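PDB 6SMO: PKS_KS domain-containing protein from Photorhabdus luminescens subsp. laumondii, which probably acts as a beta-ketoacyl-ACP synthase, joining acyl units by decarboxylative condensation to extend a carbon chain carried on an acyl carrier protein. Local coordinates for residues Y296-L301 / G427-H432; M306-C311 / I341-A346. All blocks are in the same frame, centred on the assembly; numbering follows the deposited sequence.

Interaction 1 of 2, residues Y296-L301 / G427-H432. With LKZ (3,5,7,9,11-pentakis(oxidanylidene)dodecanal), chain H.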
loop_
_atom_site.group_PDB
_atom_site.type_symbol
_atom_site.label_atom_id
_atom_site.label_comp_id
_atom_site.label_asym_id
_atom_site.label_seq_id
_atom_site.Cartn_x
_atom_site.Cartn_y
_atom_site.Cartn_z
ATOM N N TYR B 296 7.227 4.940 14.814
ATOM C CA TYR B 296 7.529 4.133 16.027
ATOM C C TYR B 296 8.189 2.811 15.613
ATOM O O TYR B 296 9.375 2.608 15.942
ATOM C CB TYR B 296 6.249 3.909 16.837
ATOM C CG TYR B 296 6.415 3.061 18.074
ATOM C CD1 TYR B 296 6.975 3.583 19.230
ATOM C CD2 TYR B 296 6.006 1.738 18.093
ATOM C CE1 TYR B 296 7.129 2.810 20.370
ATOM C CE2 TYR B 296 6.151 0.952 19.225
ATOM C CZ TYR B 296 6.714 1.490 20.367
ATOM O OH TYR B 296 6.860 0.719 21.484
ATOM N N HIS B 297 7.442 1.946 14.919
ATOM C CA HIS B 297 7.897 0.608 14.449
ATOM C C HIS B 297 7.081 0.187 13.221
ATOM O O HIS B 297 6.001 0.771 13.000
ATOM C CB HIS B 297 7.795 -0.423 15.583
ATOM C CG HIS B 297 8.826 -1.500 15.515
ATOM N ND1 HIS B 297 10.090 -1.341 16.048
ATOM C CD2 HIS B 297 8.790 -2.744 14.990
ATOM C CE1 HIS B 297 10.789 -2.439 15.850
ATOM N NE2 HIS B 297 10.014 -3.317 15.203
ATOM N N MET B 298 7.578 -0.813 12.493
ATOM C CA MET B 298 6.935 -1.318 11.254
ATOM C C MET B 298 5.752 -2.232 11.583
ATOM O O MET B 298 4.720 -2.095 10.913
ATOM C CB MET B 298 7.940 -2.110 10.412
ATOM C CG MET B 298 9.017 -1.262 9.782
ATOM S SD MET B 298 8.456 -0.300 8.377
ATOM C CE MET B 298 7.977 -1.591 7.238
ATOM N N THR B 299 5.892 -3.099 12.588
ATOM C CA THR B 299 4.824 -4.077 12.926
ATOM C C THR B 299 4.243 -3.804 14.318
ATOM O O THR B 299 3.022 -3.914 14.480
ATOM C CB THR B 299 5.352 -5.509 12.783
ATOM O OG1 THR B 299 6.369 -5.753 13.749
ATOM C CG2 THR B 299 5.939 -5.776 11.418
ATOM N N ASP B 300 5.096 -3.447 15.272
ATOM C CA ASP B 300 4.673 -3.175 16.674
ATOM C C ASP B 300 3.886 -1.861 16.739
ATOM O O ASP B 300 4.211 -0.934 15.969
ATOM C CB ASP B 300 5.876 -3.131 17.620
ATOM C CG ASP B 300 6.617 -4.451 17.753
ATOM O OD1 ASP B 300 5.983 -5.508 17.548
ATOM O OD2 ASP B 300 7.824 -4.414 18.064
ATOM N N LEU B 301 2.893 -1.798 17.634
ATOM C CA LEU B 301 2.046 -0.604 17.907
ATOM C C LEU B 301 2.240 -0.177 19.360
ATOM O O LEU B 301 2.277 -1.021 20.253
ATOM C CB LEU B 301 0.582 -0.959 17.626
ATOM C CG LEU B 301 0.240 -1.247 16.164
ATOM C CD1 LEU B 301 -1.035 -2.067 16.054
ATOM C CD2 LEU B 301 0.114 0.045 15.371
ATOM N N GLY B 427 -2.230 -0.781 9.898
ATOM C CA GLY B 427 -1.436 -1.722 9.093
ATOM C C GLY B 427 0.042 -1.543 9.372
ATOM O O GLY B 427 0.383 -0.750 10.254
ATOM N N PHE B 428 0.888 -2.221 8.590
ATOM C CA PHE B 428 2.367 -2.139 8.709
ATOM C C PHE B 428 2.860 -0.794 8.170
ATOM O O PHE B 428 2.139 -0.188 7.378
ATOM C CB PHE B 428 3.055 -3.345 8.072
ATOM C CG PHE B 428 2.897 -4.624 8.849
ATOM C CD1 PHE B 428 2.400 -4.607 10.136
ATOM C CD2 PHE B 428 3.261 -5.837 8.301
ATOM C CE1 PHE B 428 2.258 -5.778 10.856
ATOM C CE2 PHE B 428 3.120 -7.008 9.021
ATOM C CZ PHE B 428 2.618 -6.975 10.294
ATOM N N SER B 429 4.080 -0.419 8.566
ATOM C CA SER B 429 4.761 0.884 8.320
ATOM C C SER B 429 4.113 1.966 9.190
ATOM O O SER B 429 4.106 3.121 8.786
ATOM C CB SER B 429 4.909 1.299 6.875
ATOM O OG SER B 429 5.054 0.182 6.028
ATOM N N GLY B 430 3.543 1.553 10.320
ATOM C CA GLY B 430 2.916 2.461 11.295
ATOM C C GLY B 430 1.829 3.319 10.689
ATOM O O GLY B 430 1.771 4.505 11.017
ATOM N N ILE B 431 0.991 2.726 9.842
ATOM C CA ILE B 431 -0.083 3.501 9.163
ATOM C C ILE B 431 -1.412 3.417 9.921
ATOM O O ILE B 431 -1.901 2.316 10.141
ATOM C CB ILE B 431 -0.244 3.054 7.700
ATOM C CG1 ILE B 431 1.070 3.144 6.930
ATOM C CG2 ILE B 431 -1.338 3.854 7.018
ATOM C CD1 ILE B 431 0.938 2.830 5.471
ATOM N N HIS B 432 -1.921 4.570 10.350
ATOM C CA HIS B 432 -3.288 4.676 10.925
ATOM C C HIS B 432 -4.192 5.401 9.924
ATOM O O HIS B 432 -3.732 6.401 9.338
ATOM C CB HIS B 432 -3.263 5.399 12.278
ATOM C CG HIS B 432 -2.536 4.655 13.347
ATOM N ND1 HIS B 432 -3.016 3.475 13.880
ATOM C CD2 HIS B 432 -1.377 4.917 13.988
ATOM C CE1 HIS B 432 -2.181 3.040 14.801
ATOM N NE2 HIS B 432 -1.169 3.906 14.886
HETATM C C4 LKZ H . 3.540 -10.980 3.571
HETATM C C5 LKZ H . 3.604 -9.534 3.148
HETATM C C6 LKZ H . 2.274 -8.815 2.903
HETATM C C7 LKZ H . 2.067 -7.789 3.996
HETATM C C8 LKZ H . 0.849 -6.859 3.946
HETATM C C10 LKZ H . -1.167 -5.557 8.591
HETATM C C22 LKZ H . 3.783 -11.834 2.343
HETATM C C11 LKZ H . -2.453 -6.146 8.068
HETATM O O19 LKZ H . -2.942 -7.161 8.530
HETATM C C3 LKZ H . -0.364 -5.279 7.334
HETATM O O23 LKZ H . 0.092 -4.168 7.126
HETATM C C2 LKZ H . -0.273 -6.404 6.295
HETATM C C9 LKZ H . 0.821 -6.092 5.272
HETATM O O20 LKZ H . 1.714 -5.309 5.529
HETATM O O21 LKZ H . 2.838 -7.746 4.930
HETATM O O22 LKZ H . 4.685 -8.991 2.987
HETATM O O24 LKZ H . 4.887 -12.279 2.064
HETATM C C23 LKZ H . 2.567 -12.110 1.480
#

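Interaction 2 of 2, residues M306-C311 / I341-A346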
loop_
_atom_site.group_PDB
_atom_site.type_symbol
_atom_site.label_atom_id
_atom_site.label_comp_id
_atom_site.label_asym_id
_atom_site.label_seq_id
_atom_site.Cartn_x
_atom_site.Cartn_y
_atom_site.Cartn_z
ATOM N N MET B 306 -1.230 7.548 20.762
ATOM C CA MET B 306 -1.320 9.016 20.528
ATOM C C MET B 306 -1.525 9.294 19.033
ATOM O O MET B 306 -2.308 10.209 18.711
ATOM C CB MET B 306 -0.052 9.732 21.008
ATOM C CG MET B 306 0.131 9.704 22.514
ATOM S SD MET B 306 -1.042 10.774 23.387
ATOM C CE MET B 306 -0.418 10.643 25.062
ATOM N N ALA B 307 -0.840 8.542 18.163
ATOM C CA ALA B 307 -0.890 8.684 16.689
ATOM C C ALA B 307 -2.318 8.425 16.189
ATOM O O ALA B 307 -2.846 9.278 15.448
ATOM C CB ALA B 307 0.098 7.746 16.040
ATOM N N MET B 308 -2.910 7.295 16.590
ATOM C CA MET B 308 -4.294 6.888 16.222
ATOM C C MET B 308 -5.288 7.942 16.729
ATOM O O MET B 308 -6.240 8.249 15.988
ATOM C CB MET B 308 -4.643 5.516 16.813
ATOM C CG MET B 308 -6.089 5.094 16.598
ATOM S SD MET B 308 -6.592 5.100 14.856
ATOM C CE MET B 308 -6.343 3.377 14.430
ATOM N N ALA B 309 -5.069 8.469 17.939
ATOM C CA ALA B 309 -5.903 9.514 18.580
ATOM C C ALA B 309 -5.871 10.798 17.743
ATOM O O ALA B 309 -6.933 11.439 17.611
ATOM C CB ALA B 309 -5.434 9.765 19.993
ATOM N N ARG B 310 -4.702 11.156 17.202
ATOM C CA ARG B 310 -4.510 12.363 16.349
ATOM C C ARG B 310 -5.230 12.155 15.010
ATOM O O ARG B 310 -5.799 13.135 14.494
ATOM C CB ARG B 310 -3.021 12.663 16.134
ATOM C CG ARG B 310 -2.731 14.127 15.834
ATOM C CD ARG B 310 -1.258 14.444 15.651
ATOM N NE ARG B 310 -0.864 14.490 14.246
ATOM C CZ ARG B 310 -0.320 13.486 13.557
ATOM N NH1 ARG B 310 -0.006 13.662 12.283
ATOM N NH2 ARG B 310 -0.085 12.316 14.128
ATOM N N CYS B 311 -5.209 10.926 14.482
ATOM C CA CYS B 311 -5.852 10.528 13.197
ATOM C C CYS B 311 -7.377 10.655 13.309
ATOM O O CYS B 311 -7.995 11.153 12.347
ATOM C CB CYS B 311 -5.475 9.104 12.806
ATOM S SG CYS B 311 -5.841 8.715 11.075
ATOM N N ILE B 341 -5.149 -2.830 22.741
ATOM C CA ILE B 341 -4.778 -1.871 23.827
ATOM C C ILE B 341 -4.533 -0.489 23.202
ATOM O O ILE B 341 -4.929 0.515 23.829
ATOM C CB ILE B 341 -3.571 -2.376 24.650
ATOM C CG1 ILE B 341 -3.365 -1.542 25.918
ATOM C CG2 ILE B 341 -2.299 -2.440 23.811
ATOM C CD1 ILE B 341 -2.501 -2.209 26.967
ATOM N N ASN B 342 -3.927 -0.450 22.009
ATOM C CA ASN B 342 -3.576 0.791 21.263
ATOM C C ASN B 342 -4.856 1.569 20.933
ATOM O O ASN B 342 -4.873 2.795 21.162
ATOM C CB ASN B 342 -2.763 0.478 20.002
ATOM C CG ASN B 342 -2.496 1.689 19.134
ATOM O OD1 ASN B 342 -3.353 2.103 18.356
ATOM N ND2 ASN B 342 -1.302 2.250 19.239
ATOM N N GLU B 343 -5.879 0.878 20.419
ATOM C CA GLU B 343 -7.165 1.481 19.969
ATOM C C GLU B 343 -7.990 1.934 21.180
ATOM O O GLU B 343 -8.598 3.018 21.100
ATOM C CB GLU B 343 -7.958 0.485 19.120
ATOM C CG GLU B 343 -7.379 0.282 17.734
ATOM C CD GLU B 343 -8.286 -0.489 16.792
ATOM O OE1 GLU B 343 -8.497 -1.696 17.031
ATOM O OE2 GLU B 343 -8.793 0.121 15.832
ATOM N N SER B 344 -8.027 1.125 22.245
ATOM C CA SER B 344 -8.776 1.408 23.498
ATOM C C SER B 344 -8.274 2.716 24.117
ATOM O O SER B 344 -9.117 3.576 24.442
ATOM C CB SER B 344 -8.668 0.260 24.469
ATOM O OG SER B 344 -9.253 -0.914 23.926
ATOM N N ASN B 345 -6.951 2.859 24.254
ATOM C CA ASN B 345 -6.286 4.057 24.838
ATOM C C ASN B 345 -6.434 5.251 23.884
ATOM O O ASN B 345 -6.495 6.391 24.386
ATOM C CB ASN B 345 -4.815 3.785 25.169
ATOM C CG ASN B 345 -4.633 2.841 26.339
ATOM O OD1 ASN B 345 -5.436 2.831 27.272
ATOM N ND2 ASN B 345 -3.575 2.048 26.306
ATOM N N ALA B 346 -6.485 5.004 22.571
ATOM C CA ALA B 346 -6.667 6.039 21.523
ATOM C C ALA B 346 -8.057 6.674 21.654
ATOM O O ALA B 346 -8.140 7.918 21.638
ATOM C CB ALA B 346 -6.458 5.445 20.151
HETATM O O HOH W 1 -0.966 4.769 17.677
#

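Interaction 1 of 2, residues Y296-L301 / G427-H432
Phe428 meets Thr299 on one face of its ring and the bound polyketide chain on the other. Its CB and CG lie beside the ligand, CB 3.2 Å from LKZ O23. Farther along the ring, CD2 is near LKZ O20, CD1 approaches Met298 O at 3.5 Å and CE1 meets Thr299 CB at 3.7 Å. At the tip, CZ, like CE1, lies near Thr299 CG2. This methyl, anti to its own carbonyl carbon, makes a CH-pi contact over the ring centre, 3.7 Å from the centroid and 11° off the normal, while LKZ C3 lies toward the rim of the opposite face. Threonine suits the place because its branched beta carbon lets CB and CG2 both touch the ring.

One backbone hydrogen bond ties the two segments: Ser429 N gives its hydrogen to a lone pair of Met298 O, 3.0 Å away. Met298 CE packs 3.6 Å from Ser429 OG, whose hydrogen bond is to Ala136 O of the partner Ketoacyl_synth_N chain. Gly430 suits its turn through its positive phi (56°). Phe428 N donates to LKZ O23 at 2.6 Å. An aromatic residue after glycine here is consistent with the gating phenylalanine of ketosynthases: its amide holds a ketone, and its apolar ring lines the chain.

Interaction 2 of 2, residues M306-C311 / I341-A346
Met308 and Ala346 join two helices of the C-terminal half of the thiolase fold, where helices pack against a central beta-sheet. Helix 337-350 is the connection of a beta-alpha-beta crossover between the parallel strands 326-330 and 360-361, and helix 306-319 lies beside it. The axes of the two short segments come within 8.4 Å and make an angle of 52°, with a negative sign to the crossing.

The small side chains of Ala309 and Ala346 are consistent with this approach. Their CA atoms, Ala309 CA and Ala346 CA, are 4.6 Å apart, and Ala309 CB rests 3.7 Å from Ala346 O, so one methyl group sits against the backbone of the opposing turn. Ala346 points its own CB toward Met308, reaching CG at 3.6 Å. Met308 has CG anti to its backbone N (chi1 174°), and then the chain bends, which suits a long, flexible, apolar side chain that must turn between a helix and the sheet: it also touches Leu424 and Ser426 on strand 420-427 and Val434 on strand 431-438.

Polar residues flank this apolar centre. Asn342 OD1 lies 4.0 Å from Met308 CB, and Asn342 ND2 is satisfied by donating to Pro302 O. Glu343 accepts hydrogen bonds from the backbone amides of His332 and Gly333, one at each carboxylate oxygen, so the buried carboxylate is anchored to the loop after strand 326-330; Met308 CE passes 4.3 Å from Glu343 OE2. No direct hydrogen bond links the two segments. A water does so instead, accepting from Asn342 ND2 at 3.0 Å and, weakly, from Met308 N at 3.4 Å.

Interaction 2 is nested along the chain inside the loop that interaction 1 closes, and their centres lie 12 Å apart. His432 joins them: its ND1 is 3.4 Å from Met308 CE, its CD2 3.8 Å from Ala307 CB and its CE1 3.9 Å from Asn342 OD1, while ND1 hydrogen-bonds to Ser426 OG and NE2 to Asn294 OD1. Leu301 packs on Asn342 as well, so this residue of helix 337-350 is touched by both segments of interaction 1. Interaction 1 supplies Gly427 and Phe428 to the ligand pocket, which also includes Cys191 and His369. Interaction 2 lies farther from the ligand, with the side chain of Glu343 about 12 Å from the bound polyketide.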